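Local coordinates for putative glycosyltransferase (Mannosyltransferase) involved in glycosylating the PBCV-1 major capsid protein (Paramecium bursaria Chlorella virus 1, PDB 2P6W), which probably transfers sugars from a nucleotide-sugar donor during glycosylation of the viral major capsid protein, the portion here being its manganese-binding N-terminal domain, at residues E27-Y32 against Y38-E43; I98-P103 against V124-K129; K136-L141 against P151-T156; I180-P185 against C197-A202. All coordinates share one frame; numbering follows the deposited sequence.

Contact 1 (E27-Y32 against Y38-E43); sequences ELVEEY and YNFYYE
In the beta-alpha-beta unit formed by strand 8-13, helix 20-36 and strand 39-43, the helix packs on the strand that follows it and on the residue leading into it, with Val29, Glu30 and Tyr32 against Phe40 and Tyr38. Phe40 has the largest share of the interface. Its ring stands up from the strand with CG anti to the backbone N (chi1 179°) and enters between the first two helical side chains, crossing each at about a right angle. Val29 CG1 lies 3.6 Å from Phe40 CE1. On the CD2-CE2 side of the ring, Glu30 CB comes to 3.7 Å from Phe40 CE2, and the extended chain runs on beside it. Methylenes and carboxylate of Glu30 both line the ring, with Glu30 OE1 3.8 Å from Phe40 CE2 and the carboxylate plane turned 46° from that of the ring, while Glu30 CA sits over one face, offset toward the rim.

Such a right-handed crossover is the building block of the Rossmann-like GT-A fold, to which this family belongs, and strand 39-43 is the outermost strand on its side of the six-stranded sheet. Just before the strand begins, Tyr32 CE2 approaches Tyr38 CE2 at 3.5 Å, reaching the Tyr38 ring at its edge and close to its plane. The two rings are inclined at 49° with centroids 5.8 Å apart, an oblique pairing. Both hydroxyls are engaged elsewhere: Tyr32 OH is hydrogen-bonded to Lys92 O and Tyr38 OH to the backbone N of Ile94, which ties this end of the helix-strand pair to the loop containing those residues.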
# COMPACT_ATOMS: atom_id res chain seq x y z
N GLU A 27 2.46 13.26 5.87
CA GLU A 27 3.64 14.14 5.92
C GLU A 27 4.94 13.39 5.71
O GLU A 27 5.81 13.83 4.95
CB GLU A 27 3.69 14.89 7.25
CG GLU A 27 2.69 16.05 7.27
CD GLU A 27 2.46 16.63 8.66
OE1 GLU A 27 3.15 16.20 9.62
OE2 GLU A 27 1.57 17.51 8.78
N LEU A 28 5.08 12.24 6.38
CA LEU A 28 6.31 11.45 6.28
C LEU A 28 6.48 10.82 4.89
O LEU A 28 7.58 10.80 4.33
CB LEU A 28 6.34 10.37 7.37
CG LEU A 28 6.37 10.91 8.80
CD1 LEU A 28 6.50 9.72 9.77
CD2 LEU A 28 7.54 11.87 8.96
N VAL A 29 5.39 10.34 4.31
CA VAL A 29 5.46 9.82 2.94
C VAL A 29 5.79 10.92 1.93
O VAL A 29 6.65 10.73 1.06
CB VAL A 29 4.20 9.01 2.57
CG1 VAL A 29 4.30 8.46 1.13
CG2 VAL A 29 4.01 7.85 3.53
N GLU A 30 5.13 12.08 2.06
CA GLU A 30 5.41 13.19 1.15
C GLU A 30 6.89 13.59 1.25
O GLU A 30 7.57 13.81 0.22
CB GLU A 30 4.48 14.38 1.46
CG GLU A 30 4.56 15.48 0.40
CD GLU A 30 3.30 16.35 0.29
OE1 GLU A 30 2.45 16.34 1.21
OE2 GLU A 30 3.18 17.05 -0.75
N GLU A 31 7.40 13.66 2.48
CA GLU A 31 8.79 14.03 2.68
C GLU A 31 9.67 13.01 2.00
O GLU A 31 10.62 13.36 1.29
CB GLU A 31 9.15 14.06 4.17
CG GLU A 31 10.62 14.42 4.38
CD GLU A 31 11.13 14.09 5.77
OE1 GLU A 31 10.42 13.41 6.55
OE2 GLU A 31 12.29 14.49 6.06
N TYR A 32 9.36 11.74 2.23
CA TYR A 32 10.15 10.67 1.64
C TYR A 32 10.20 10.79 0.10
O TYR A 32 11.26 10.65 -0.52
CB TYR A 32 9.60 9.32 2.09
CG TYR A 32 10.39 8.15 1.56
CD1 TYR A 32 11.67 7.85 2.07
CD2 TYR A 32 9.87 7.33 0.55
CE1 TYR A 32 12.41 6.78 1.57
CE2 TYR A 32 10.60 6.27 0.04
CZ TYR A 32 11.87 5.99 0.55
OH TYR A 32 12.60 4.93 0.04
N TYR A 38 10.48 10.78 -6.01
CA TYR A 38 9.29 10.01 -6.39
C TYR A 38 8.09 10.94 -6.47
O TYR A 38 8.04 11.95 -5.78
CB TYR A 38 8.97 8.92 -5.36
CG TYR A 38 10.10 7.99 -5.02
CD1 TYR A 38 10.90 7.42 -6.02
CD2 TYR A 38 10.33 7.60 -3.70
CE1 TYR A 38 11.94 6.52 -5.70
CE2 TYR A 38 11.38 6.72 -3.37
CZ TYR A 38 12.18 6.18 -4.38
OH TYR A 38 13.20 5.31 -4.08
N ASN A 39 7.10 10.57 -7.29
CA ASN A 39 5.85 11.34 -7.32
C ASN A 39 5.03 10.91 -6.12
O ASN A 39 5.19 9.79 -5.65
CB ASN A 39 5.04 11.06 -8.59
CG ASN A 39 5.85 11.27 -9.86
OD1 ASN A 39 5.92 10.37 -10.73
ND2 ASN A 39 6.47 12.43 -9.99
N PHE A 40 4.16 11.79 -5.64
CA PHE A 40 3.29 11.50 -4.52
C PHE A 40 1.88 11.94 -4.88
O PHE A 40 1.67 13.10 -5.24
CB PHE A 40 3.79 12.23 -3.27
CG PHE A 40 2.94 12.02 -2.07
CD1 PHE A 40 2.69 10.74 -1.59
CD2 PHE A 40 2.37 13.11 -1.41
CE1 PHE A 40 1.88 10.53 -0.46
CE2 PHE A 40 1.57 12.92 -0.27
CZ PHE A 40 1.34 11.64 0.20
N TYR A 41 0.93 10.99 -4.84
CA TYR A 41 -0.48 11.26 -5.06
C TYR A 41 -1.25 10.94 -3.80
O TYR A 41 -1.12 9.83 -3.27
CB TYR A 41 -1.11 10.46 -6.23
CG TYR A 41 -2.54 10.88 -6.42
CD1 TYR A 41 -2.86 12.00 -7.18
CD2 TYR A 41 -3.56 10.23 -5.74
CE1 TYR A 41 -4.16 12.43 -7.30
CE2 TYR A 41 -4.88 10.65 -5.85
CZ TYR A 41 -5.17 11.77 -6.62
OH TYR A 41 -6.46 12.24 -6.74
N TYR A 42 -2.05 11.89 -3.32
CA TYR A 42 -2.83 11.66 -2.09
C TYR A 42 -4.30 12.01 -2.28
O TYR A 42 -4.63 13.15 -2.63
CB TYR A 42 -2.25 12.51 -0.96
CG TYR A 42 -2.69 12.10 0.41
CD1 TYR A 42 -2.12 10.99 1.04
CD2 TYR A 42 -3.67 12.83 1.10
CE1 TYR A 42 -2.55 10.61 2.34
CE2 TYR A 42 -4.07 12.47 2.38
CZ TYR A 42 -3.51 11.37 3.00
OH TYR A 42 -3.90 11.01 4.27
N GLU A 43 -5.19 11.04 -2.06
CA GLU A 43 -6.61 11.26 -2.24
C GLU A 43 -7.24 11.78 -0.95
O GLU A 43 -7.28 11.08 0.06
CB GLU A 43 -7.29 9.97 -2.69
CG GLU A 43 -8.78 10.14 -3.06
CD GLU A 43 -8.97 10.93 -4.36
OE1 GLU A 43 -8.12 10.80 -5.27
OE2 GLU A 43 -9.97 11.68 -4.45

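Contact 2 (I98-P103 against V124-K129); sequences IDLSDP and VKFVHK
Phe126, Ile98 and Leu100 carry this contact, in which two residues of a loop pack on the aromatic side chain of an inner strand. Strand 124-128 lies antiparallel between strands 75-79 and 107-110 in the mixed sheet of the GT-A fold, and segment 98-103 belongs to the loop that leads from strand 83-85 to strand 107-110. Phe126 projects from the sheet toward this loop, and its first torsion (chi1 -72°) swings the ring out so that its CZ end meets Ile98 and its CD1 side Leu100. The CG2 methyl of Ile98 lies 4.2 Å from Phe126 CZ, and the isoleucine and phenylalanine side chains run antiparallel, overlapping at their ends. The other branch of the isoleucine follows a different path, since Ile98 CD1 stands 4.3 Å above the plane of the Phe126 ring, offset toward the rim. Leu100 approaches the ring obliquely, nearer its root, with CD2 4.4 Å from Phe126 CD1.

The spacing is loose compared with close methyl-ring packing, and no hydrogen bond joins the segments. Leu77 and Ile94 extend the apolar surroundings of Phe126, and His108 of strand 107-110 touches all three residues. Beyond Ile98 the loop is shaped by an Asx turn, in which Asp99 OD1 accepts both the backbone N of Ser101 at 3.0 Å and Ser101 OG at 2.6 Å: Ser101 OG meets the syn lone pair of Asp99 OD1, and the backbone N comes from the anti side, 35° out of the carboxylate plane.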
# COMPACT_ATOMS: atom_id res chain seq x y z
N ILE A 98 14.33 -3.49 -2.42
CA ILE A 98 13.66 -4.40 -3.34
C ILE A 98 14.22 -4.27 -4.75
O ILE A 98 14.57 -3.17 -5.19
CB ILE A 98 12.10 -4.21 -3.32
CG1 ILE A 98 11.39 -5.22 -4.23
CG2 ILE A 98 11.70 -2.79 -3.67
CD1 ILE A 98 9.87 -5.31 -3.98
N ASP A 99 14.33 -5.40 -5.44
CA ASP A 99 14.83 -5.47 -6.80
C ASP A 99 13.63 -5.38 -7.74
O ASP A 99 12.81 -6.30 -7.80
CB ASP A 99 15.55 -6.82 -6.97
CG ASP A 99 16.05 -7.05 -8.38
OD1 ASP A 99 15.89 -6.17 -9.25
OD2 ASP A 99 16.63 -8.14 -8.60
N LEU A 100 13.53 -4.26 -8.47
CA LEU A 100 12.43 -4.02 -9.40
C LEU A 100 12.83 -4.24 -10.87
O LEU A 100 12.12 -3.80 -11.78
CB LEU A 100 11.86 -2.61 -9.21
CG LEU A 100 11.23 -2.33 -7.84
CD1 LEU A 100 10.83 -0.86 -7.73
CD2 LEU A 100 10.04 -3.24 -7.58
N SER A 101 13.93 -4.94 -11.09
CA SER A 101 14.52 -5.05 -12.43
C SER A 101 13.90 -6.08 -13.36
O SER A 101 14.14 -6.02 -14.58
CB SER A 101 16.03 -5.30 -12.34
OG SER A 101 16.28 -6.57 -11.80
N ASP A 102 13.14 -7.05 -12.83
CA ASP A 102 12.56 -8.09 -13.70
C ASP A 102 11.38 -7.50 -14.48
O ASP A 102 10.35 -7.16 -13.88
CB ASP A 102 12.10 -9.32 -12.90
CG ASP A 102 11.54 -10.45 -13.79
OD1 ASP A 102 11.30 -10.24 -15.00
OD2 ASP A 102 11.36 -11.56 -13.27
N PRO A 103 11.51 -7.38 -15.81
CA PRO A 103 10.50 -6.71 -16.60
C PRO A 103 9.17 -7.47 -16.68
O PRO A 103 8.17 -6.90 -17.11
CB PRO A 103 11.16 -6.58 -18.00
CG PRO A 103 12.12 -7.68 -18.07
CD PRO A 103 12.63 -7.87 -16.66
N VAL A 124 0.74 -2.52 1.74
CA VAL A 124 1.84 -2.04 0.89
C VAL A 124 1.81 -2.92 -0.36
O VAL A 124 1.89 -4.14 -0.24
CB VAL A 124 3.22 -2.21 1.57
CG1 VAL A 124 4.31 -1.69 0.65
CG2 VAL A 124 3.26 -1.42 2.89
N LYS A 125 1.69 -2.30 -1.54
CA LYS A 125 1.47 -3.06 -2.77
C LYS A 125 2.05 -2.29 -3.94
O LYS A 125 1.67 -1.14 -4.19
CB LYS A 125 -0.04 -3.28 -3.01
CG LYS A 125 -0.40 -4.02 -4.28
CD LYS A 125 -1.92 -4.18 -4.46
CE LYS A 125 -2.61 -2.85 -4.80
NZ LYS A 125 -4.03 -3.11 -5.33
N PHE A 126 2.98 -2.93 -4.66
CA PHE A 126 3.60 -2.37 -5.86
C PHE A 126 2.85 -2.88 -7.07
O PHE A 126 2.66 -4.09 -7.21
CB PHE A 126 5.04 -2.86 -6.01
CG PHE A 126 6.01 -2.25 -5.03
CD1 PHE A 126 6.83 -1.20 -5.42
CD2 PHE A 126 6.16 -2.77 -3.74
CE1 PHE A 126 7.77 -0.64 -4.53
CE2 PHE A 126 7.10 -2.21 -2.84
CZ PHE A 126 7.90 -1.16 -3.25
N VAL A 127 2.45 -1.95 -7.94
CA VAL A 127 1.68 -2.27 -9.14
C VAL A 127 2.37 -1.63 -10.35
O VAL A 127 2.51 -0.41 -10.41
CB VAL A 127 0.25 -1.66 -9.06
CG1 VAL A 127 -0.59 -2.13 -10.24
CG2 VAL A 127 -0.43 -2.04 -7.75
N HIS A 128 2.78 -2.45 -11.32
CA HIS A 128 3.43 -1.94 -12.52
C HIS A 128 2.41 -1.20 -13.37
O HIS A 128 1.22 -1.55 -13.36
CB HIS A 128 3.99 -3.10 -13.33
CG HIS A 128 4.91 -2.68 -14.43
ND1 HIS A 128 4.47 -2.46 -15.72
CD2 HIS A 128 6.24 -2.43 -14.44
CE1 HIS A 128 5.49 -2.09 -16.48
NE2 HIS A 128 6.58 -2.06 -15.73
N LYS A 129 2.86 -0.21 -14.13
CA LYS A 129 1.95 0.54 -15.00
C LYS A 129 1.13 -0.36 -15.91
O LYS A 129 0.00 -0.01 -16.26
CB LYS A 129 2.68 1.60 -15.81
CG LYS A 129 3.73 1.06 -16.74
CD LYS A 129 3.88 1.96 -17.97
CE LYS A 129 5.02 1.49 -18.87
NZ LYS A 129 4.69 0.27 -19.66

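Contact 3 (K136-L141 against P151-T156); sequences KIVWSL and PYEQKT
Val138, in helix 132-140, and Leu141, just after it, pack against Glu153 and Thr156 in the first turn of helix 153-164. The contact thus joins two successive helices, linked by a loop, beside the donor-site residue Arg59. With chi1 at 171°, Val138 sends its CG1 methyl between the two partners, 3.9 Å from Glu153 CG and 4.1 Å from Thr156 CG2. Leu141 completes the patch by placing CD1 3.7 Å from the same threonine methyl. The two branches of Thr156 are divided by its rotamer: CG2, anti to the backbone N, faces the neighbouring helix, whereas OG1 turns back to bond Tyr152 O at 2.9 Å. That hydroxyl lies above the carbonyl plane, and the oxygen also accepts from Thr156 N, so one acceptor serves both groups of the same residue.

Glu153 is bent at chi2 (-88°), which gives Val138 its CG methylene and carries the carboxylate away to a separate polar network. There OE1 is hydrogen-bonded to Thr122 OG1, with a long, weak ion pair to Arg59, and OE2 forms a salt bridge with Lys125. The buried carboxylate therefore has its charge probably offset by neighbouring cations, while its aliphatic stem joins the apolar helix packing.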
# COMPACT_ATOMS: atom_id res chain seq x y z
N LYS A 136 -8.31 -1.78 -12.59
CA LYS A 136 -9.66 -1.39 -12.98
C LYS A 136 -10.63 -2.55 -12.76
O LYS A 136 -11.75 -2.34 -12.28
CB LYS A 136 -9.72 -0.93 -14.44
CG LYS A 136 -9.19 0.46 -14.68
CD LYS A 136 -9.46 0.89 -16.12
CE LYS A 136 -8.79 2.22 -16.48
NZ LYS A 136 -9.09 2.55 -17.91
N ILE A 137 -10.20 -3.76 -13.10
CA ILE A 137 -11.03 -4.94 -12.86
C ILE A 137 -11.21 -5.21 -11.37
O ILE A 137 -12.32 -5.49 -10.91
CB ILE A 137 -10.47 -6.19 -13.59
CG1 ILE A 137 -10.45 -5.97 -15.10
CG2 ILE A 137 -11.29 -7.40 -13.25
CD1 ILE A 137 -11.81 -5.73 -15.70
N VAL A 138 -10.13 -5.06 -10.60
CA VAL A 138 -10.22 -5.27 -9.15
C VAL A 138 -11.27 -4.33 -8.59
O VAL A 138 -12.14 -4.76 -7.84
CB VAL A 138 -8.90 -4.98 -8.47
CG1 VAL A 138 -9.05 -4.99 -6.93
CG2 VAL A 138 -7.86 -6.01 -8.89
N TRP A 139 -11.19 -3.06 -8.94
CA TRP A 139 -12.21 -2.11 -8.49
C TRP A 139 -13.63 -2.54 -8.89
O TRP A 139 -14.55 -2.46 -8.08
CB TRP A 139 -11.88 -0.71 -9.01
CG TRP A 139 -12.92 0.34 -8.71
CD1 TRP A 139 -13.65 1.04 -9.63
CD2 TRP A 139 -13.31 0.84 -7.42
NE1 TRP A 139 -14.49 1.94 -8.99
CE2 TRP A 139 -14.30 1.84 -7.64
CE3 TRP A 139 -12.95 0.52 -6.10
CZ2 TRP A 139 -14.93 2.52 -6.59
CZ3 TRP A 139 -13.56 1.22 -5.05
CH2 TRP A 139 -14.54 2.20 -5.30
N SER A 140 -13.79 -3.02 -10.13
CA SER A 140 -15.11 -3.42 -10.66
C SER A 140 -15.72 -4.58 -9.89
O SER A 140 -16.94 -4.79 -9.96
CB SER A 140 -15.02 -3.78 -12.14
OG SER A 140 -14.48 -5.08 -12.34
N LEU A 141 -14.87 -5.35 -9.20
CA LEU A 141 -15.34 -6.57 -8.52
C LEU A 141 -15.82 -6.28 -7.10
O LEU A 141 -16.26 -7.19 -6.39
CB LEU A 141 -14.23 -7.63 -8.48
CG LEU A 141 -13.90 -8.26 -9.83
CD1 LEU A 141 -12.65 -9.07 -9.70
CD2 LEU A 141 -15.05 -9.14 -10.33
N PRO A 151 -11.05 -10.58 3.13
CA PRO A 151 -10.39 -9.25 3.15
C PRO A 151 -10.44 -8.39 1.87
O PRO A 151 -9.54 -7.58 1.65
CB PRO A 151 -8.93 -9.60 3.49
CG PRO A 151 -8.72 -10.92 2.86
CD PRO A 151 -10.05 -11.66 2.95
N TYR A 152 -11.47 -8.56 1.04
CA TYR A 152 -11.80 -7.54 0.02
C TYR A 152 -10.75 -7.46 -1.10
O TYR A 152 -10.52 -8.46 -1.77
CB TYR A 152 -12.05 -6.17 0.67
CG TYR A 152 -12.98 -6.25 1.85
CD1 TYR A 152 -14.25 -6.77 1.73
CD2 TYR A 152 -12.57 -5.78 3.11
CE1 TYR A 152 -15.11 -6.84 2.81
CE2 TYR A 152 -13.43 -5.84 4.21
CZ TYR A 152 -14.69 -6.37 4.05
OH TYR A 152 -15.55 -6.45 5.13
N GLU A 153 -10.15 -6.29 -1.34
CA GLU A 153 -9.16 -6.17 -2.44
C GLU A 153 -8.00 -7.13 -2.21
O GLU A 153 -7.37 -7.60 -3.16
CB GLU A 153 -8.66 -4.72 -2.57
CG GLU A 153 -7.39 -4.53 -3.43
CD GLU A 153 -6.10 -4.68 -2.63
OE1 GLU A 153 -6.16 -4.96 -1.41
OE2 GLU A 153 -5.00 -4.50 -3.22
N GLN A 154 -7.71 -7.42 -0.95
CA GLN A 154 -6.58 -8.29 -0.63
C GLN A 154 -6.84 -9.71 -1.13
O GLN A 154 -5.96 -10.37 -1.69
CB GLN A 154 -6.38 -8.27 0.88
CG GLN A 154 -5.22 -9.07 1.37
CD GLN A 154 -4.94 -8.76 2.83
OE1 GLN A 154 -4.34 -7.74 3.15
NE2 GLN A 154 -5.38 -9.65 3.72
N LYS A 155 -8.07 -10.19 -0.90
CA LYS A 155 -8.49 -11.49 -1.41
C LYS A 155 -8.60 -11.47 -2.93
O LYS A 155 -8.28 -12.46 -3.60
CB LYS A 155 -9.84 -11.87 -0.77
CG LYS A 155 -10.47 -13.11 -1.42
CD LYS A 155 -11.41 -13.88 -0.49
CE LYS A 155 -12.53 -13.01 0.07
NZ LYS A 155 -13.38 -13.88 0.96
N THR A 156 -9.03 -10.34 -3.49
CA THR A 156 -9.22 -10.25 -4.94
C THR A 156 -7.87 -10.33 -5.65
O THR A 156 -7.72 -11.03 -6.66
CB THR A 156 -9.96 -8.98 -5.32
OG1 THR A 156 -11.18 -8.93 -4.55
CG2 THR A 156 -10.25 -8.96 -6.83

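Contact 4 (I180-P185 against C197-A202); sequences IVKAYP and CGTSRA
In both Ile180 and Cys197 one branch stands anti to the backbone N: CG2 in Ile180, with CG1 beside the N (chi1 -66°), and SG in Cys197 (chi1 -171°), a torsion that leaves Cys197 CB to meet the isoleucine. Both branches of Ile180 touch this methylene, with Cys197 CB 4.0 Å from Ile180 CG2 and 4.1 Å from Ile180 CG1. Val181 adds a looser approach, its CG1 lying 4.5 Å from the backbone N of Cys197.

Farther out, Lys182 leaves the turn with an extended chain and crosses Thr199 obliquely. Its CE is 3.8 Å from Thr199 CG2, and NZ stands 4.0 Å from the same methyl, so CD, CE and NZ all pass over the threonine methyl. The Thr199 methyl can face the lysine because OG1 occupies the position between the backbone N and the carbonyl carbon (chi1 55°), where it makes weak hydrogen bonds with Met196 O and Arg204 NE.

The contact joins the end of strand 179-180 and the turn after it to the link from strand 193-195 into the start of helix 201-210. This link borders the donor site: Cys197, Gly198 and Arg204 belong to the UDP site of this protein, though no nucleotide is bound here, and His195 is a ligand of the manganese ion along with Asp80 and Asp82. Across the interface there is no hydrogen bond or salt bridge, which implies that the nucleotide-binding segment is backed here by van der Waals packing, while Gly198 N, which takes no part in it, bonds a citrate, probably from the crystallisation liquor.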
# COMPACT_ATOMS: atom_id res chain seq x y z
N ILE A 180 4.63 -4.89 9.82
CA ILE A 180 3.53 -4.79 10.77
C ILE A 180 4.06 -4.65 12.19
O ILE A 180 4.86 -5.47 12.65
CB ILE A 180 2.59 -6.01 10.62
CG1 ILE A 180 1.90 -5.99 9.24
CG2 ILE A 180 1.56 -6.04 11.75
CD1 ILE A 180 1.12 -7.25 8.91
N VAL A 181 3.67 -3.57 12.88
CA VAL A 181 4.30 -3.22 14.14
C VAL A 181 4.13 -4.27 15.22
O VAL A 181 5.09 -4.63 15.87
CB VAL A 181 3.85 -1.85 14.67
CG1 VAL A 181 2.38 -1.68 14.51
CG2 VAL A 181 4.25 -1.67 16.13
N LYS A 182 2.91 -4.76 15.41
CA LYS A 182 2.70 -5.72 16.49
C LYS A 182 3.31 -7.10 16.22
O LYS A 182 3.67 -7.82 17.16
CB LYS A 182 1.20 -5.83 16.82
CG LYS A 182 0.72 -4.65 17.68
CD LYS A 182 -0.76 -4.71 17.95
CE LYS A 182 -1.16 -3.74 19.05
NZ LYS A 182 -2.57 -3.96 19.49
N ALA A 183 3.41 -7.45 14.94
CA ALA A 183 3.86 -8.77 14.52
C ALA A 183 5.37 -8.92 14.42
O ALA A 183 5.92 -10.01 14.70
CB ALA A 183 3.23 -9.11 13.19
N TYR A 184 6.04 -7.85 13.99
CA TYR A 184 7.48 -7.85 13.79
C TYR A 184 8.18 -6.70 14.54
O TYR A 184 8.91 -5.93 13.94
CB TYR A 184 7.82 -7.77 12.28
CG TYR A 184 7.06 -8.76 11.42
CD1 TYR A 184 7.33 -10.14 11.49
CD2 TYR A 184 6.08 -8.31 10.53
CE1 TYR A 184 6.62 -11.05 10.68
CE2 TYR A 184 5.38 -9.21 9.71
CZ TYR A 184 5.66 -10.57 9.80
OH TYR A 184 4.94 -11.42 8.99
N PRO A 185 7.96 -6.60 15.87
CA PRO A 185 8.48 -5.47 16.66
C PRO A 185 9.99 -5.33 16.53
O PRO A 185 10.50 -4.21 16.56
CB PRO A 185 8.13 -5.84 18.11
CG PRO A 185 7.81 -7.33 18.08
CD PRO A 185 7.22 -7.56 16.72
N CYS A 197 -0.94 -1.96 11.50
CA CYS A 197 -2.07 -2.76 11.05
C CYS A 197 -2.95 -3.21 12.21
O CYS A 197 -2.44 -3.64 13.25
CB CYS A 197 -1.52 -3.97 10.31
SG CYS A 197 -2.74 -4.96 9.46
N GLY A 198 -4.27 -3.06 12.04
CA GLY A 198 -5.24 -3.65 12.97
C GLY A 198 -5.50 -2.88 14.25
O GLY A 198 -6.28 -3.34 15.10
N THR A 199 -4.90 -1.71 14.37
CA THR A 199 -5.02 -0.93 15.60
C THR A 199 -6.03 0.21 15.42
O THR A 199 -6.42 0.53 14.29
CB THR A 199 -3.65 -0.37 16.03
OG1 THR A 199 -3.09 0.36 14.94
CG2 THR A 199 -2.70 -1.53 16.37
N SER A 200 -6.42 0.83 16.53
CA SER A 200 -7.44 1.89 16.53
C SER A 200 -6.84 3.25 16.18
O SER A 200 -5.62 3.44 16.22
CB SER A 200 -8.08 1.99 17.91
OG SER A 200 -7.19 2.65 18.80
N ARG A 201 -7.71 4.21 15.90
CA ARG A 201 -7.25 5.55 15.55
C ARG A 201 -6.45 6.17 16.69
O ARG A 201 -5.37 6.74 16.48
CB ARG A 201 -8.43 6.45 15.21
CG ARG A 201 -9.20 6.02 13.96
CD ARG A 201 -10.46 6.86 13.85
NE ARG A 201 -11.50 6.18 13.09
CZ ARG A 201 -12.79 6.48 13.18
NH1 ARG A 201 -13.20 7.44 14.00
NH2 ARG A 201 -13.67 5.81 12.46
N ALA A 202 -6.98 6.06 17.91
CA ALA A 202 -6.33 6.68 19.07
C ALA A 202 -4.98 6.01 19.33
O ALA A 202 -4.01 6.68 19.72
CB ALA A 202 -7.22 6.59 20.31

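Contacts 2 and 3 are buried, contact 1 is partly so, and contact 4 lies at the surface. Contacts 1 and 2 reach the same six-stranded sheet, one at its outermost strand through helix packing and the other at an inner strand through a covering loop. Contact 3 pairs two helices and is tied to contact 2 through the Lys125-Glu153 bridge. Apolar and van der Waals contact carries all four, but the groups differ: aromatic rings dominate 27-32/38-43 and 98-103/124-129, whereas methyl and methylene groups serve 136-141/151-156 and 180-185/197-202, the two with residues nearest the donor site.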